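Local coordinates for DyP-type peroxidase (Thermobifida cellulosilytica, PDB 4GS1), which probably uses hydrogen peroxide, through its bound haem, to oxidise dyes and related substrates, as other DyP-type peroxidases do, at residues F56-P61 against G146-L151. Residues are numbered along the deposited sequence; the frame is centred on the assembly and turned at random. Where two conformers were deposited one is given.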
loop_
_atom_site.group_PDB
_atom_site.type_symbol
_atom_site.label_atom_id
_atom_site.label_comp_id
_atom_site.label_asym_id
_atom_site.label_seq_id
_atom_site.Cartn_x
_atom_site.Cartn_y
_atom_site.Cartn_z
ATOM N N PHE B 56 -2.209 -19.231 -2.939
ATOM C CA PHE B 56 -2.545 -20.151 -1.841
ATOM C C PHE B 56 -2.070 -21.558 -2.149
ATOM O O PHE B 56 -2.006 -21.951 -3.313
ATOM C CB PHE B 56 -4.063 -20.272 -1.682
ATOM C CG PHE B 56 -4.781 -18.975 -1.375
ATOM C CD1 PHE B 56 -5.177 -18.677 -0.073
ATOM C CD2 PHE B 56 -5.120 -18.086 -2.392
ATOM C CE1 PHE B 56 -5.877 -17.507 0.205
ATOM C CE2 PHE B 56 -5.812 -16.912 -2.118
ATOM C CZ PHE B 56 -6.188 -16.619 -0.825
ATOM N N ASP B 57 -1.793 -22.335 -1.103
ATOM C CA ASP B 57 -1.641 -23.776 -1.258
ATOM C C ASP B 57 -2.778 -24.487 -0.542
ATOM O O ASP B 57 -3.327 -23.959 0.427
ATOM C CB ASP B 57 -0.319 -24.254 -0.652
ATOM C CG ASP B 57 0.877 -23.798 -1.438
ATOM O OD1 ASP B 57 0.757 -23.687 -2.673
ATOM O OD2 ASP B 57 1.930 -23.544 -0.819
ATOM N N LEU B 58 -3.130 -25.683 -1.012
ATOM C CA LEU B 58 -3.999 -26.552 -0.223
ATOM C C LEU B 58 -3.254 -26.974 1.040
ATOM O O LEU B 58 -2.077 -27.330 0.982
ATOM C CB LEU B 58 -4.395 -27.805 -1.002
ATOM C CG LEU B 58 -5.374 -27.610 -2.153
ATOM C CD1 LEU B 58 -5.728 -28.961 -2.760
ATOM C CD2 LEU B 58 -6.626 -26.909 -1.652
ATOM N N ALA B 59 -3.936 -26.932 2.178
ATOM C CA ALA B 59 -3.339 -27.385 3.436
ATOM C C ALA B 59 -3.243 -28.905 3.483
ATOM O O ALA B 59 -3.955 -29.606 2.767
ATOM C CB ALA B 59 -4.136 -26.878 4.611
ATOM N N GLU B 60 -2.355 -29.407 4.338
ATOM C CA GLU B 60 -2.236 -30.833 4.589
ATOM C C GLU B 60 -3.268 -31.229 5.651
ATOM O O GLU B 60 -3.812 -30.365 6.337
ATOM C CB GLU B 60 -0.814 -31.149 5.080
ATOM C CG GLU B 60 0.286 -30.834 4.075
ATOM C CD GLU B 60 0.306 -31.782 2.892
ATOM O OE1 GLU B 60 -0.461 -32.769 2.894
ATOM O OE2 GLU B 60 1.090 -31.536 1.953
ATOM N N PRO B 61 -3.553 -32.535 5.785
ATOM C CA PRO B 61 -3.061 -33.616 4.922
ATOM C C PRO B 61 -3.970 -33.853 3.721
ATOM O O PRO B 61 -3.760 -34.819 2.986
ATOM C CB PRO B 61 -3.041 -34.834 5.858
ATOM C CG PRO B 61 -4.089 -34.551 6.874
ATOM C CD PRO B 61 -4.205 -33.050 7.004
ATOM N N GLY B 146 5.109 -19.596 -7.410
ATOM C CA GLY B 146 4.143 -20.675 -7.535
ATOM C C GLY B 146 2.894 -20.560 -6.673
ATOM O O GLY B 146 2.486 -19.469 -6.265
ATOM N N GLY B 147 2.261 -21.706 -6.426
ATOM C CA GLY B 147 1.009 -21.740 -5.695
ATOM C C GLY B 147 0.001 -22.676 -6.337
ATOM O O GLY B 147 -0.069 -22.770 -7.563
ATOM N N ASP B 148 -0.782 -23.369 -5.519
ATOM C CA ASP B 148 -1.851 -24.227 -6.044
ATOM C C ASP B 148 -3.014 -23.408 -6.613
ATOM O O ASP B 148 -3.668 -23.826 -7.579
ATOM C CB ASP B 148 -2.409 -25.134 -4.942
ATOM C CG ASP B 148 -1.412 -26.168 -4.444
ATOM O OD1 ASP B 148 -0.461 -26.540 -5.173
ATOM O OD2 ASP B 148 -1.600 -26.628 -3.295
ATOM N N LEU B 149 -3.278 -22.260 -5.994
ATOM C CA LEU B 149 -4.455 -21.443 -6.284
ATOM C C LEU B 149 -4.109 -19.962 -6.190
ATOM O O LEU B 149 -3.144 -19.587 -5.520
ATOM C CB LEU B 149 -5.573 -21.750 -5.281
ATOM C CG LEU B 149 -6.150 -23.163 -5.327
ATOM C CD1 LEU B 149 -6.859 -23.504 -4.010
ATOM C CD2 LEU B 149 -7.099 -23.291 -6.509
ATOM N N MET B 150 -4.919 -19.126 -6.838
ATOM C CA MET B 150 -4.665 -17.691 -6.881
ATOM C C MET B 150 -5.956 -16.875 -6.772
ATOM O O MET B 150 -6.982 -17.235 -7.355
ATOM C CB MET B 150 -3.934 -17.354 -8.187
ATOM C CG MET B 150 -3.505 -15.917 -8.339
ATOM S SD MET B 150 -4.776 -14.860 -9.046
ATOM C CE MET B 150 -5.287 -15.799 -10.479
ATOM N N LEU B 151 -5.903 -15.779 -6.016
ATOM C CA LEU B 151 -6.931 -14.742 -6.101
ATOM C C LEU B 151 -6.247 -13.437 -6.529
ATOM O O LEU B 151 -5.190 -13.084 -6.003
ATOM C CB LEU B 151 -7.658 -14.526 -4.771
ATOM C CG LEU B 151 -8.617 -15.621 -4.303
ATOM C CD1 LEU B 151 -9.192 -15.255 -2.935
ATOM C CD2 LEU B 151 -9.735 -15.807 -5.323
HETATM O O HOH W 1 2.229 -25.462 -4.275
#
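F56 sits opposite two residues at once, D148 and L149, the mark of a classic beta bulge where strand 149-155 begins. F56 N gives L149 O a nearly straight bond (2.8 Å, 174°), and F56 O receives L149 N at 3.0 Å together with a weak bond from D148 N. That same D148 N also reaches D57 OD1, at 3.3 Å. Just before the bulge, the backbone angles of G147 leave no room for a CB, which would collide with the carbonyl oxygen of G146.

The D148 side chain leaves toward the other strand: CB lies 3.6 Å from F56 O, and CG, beside its own backbone N (chi1 -67°), passes 3.7 Å from D57 OD1. At the tip, OD2 takes L58 N at 2.9 Å through its anti lone pair and forms a salt bridge with R63, while OD1 accepts from S114 and from a water shared with D57 OD1. An alanine here would probably leave L58 N without its acceptor, R63 without its carboxylate mate and S114 without its bond.

The leucines suit an apolar layer against helix 66-90: L58 CD2 meets L149 CD1, and F56 CE2 approaches L151 CG at 3.8 Å. D57 OD1 and D148 OD2 lie 3.8 Å apart, like charges that would probably repel; R63 on D148 and R179 on D57 probably offset this, so charge likely supplements the backbone bonds between these inner strands of the four-stranded N-terminal sheet.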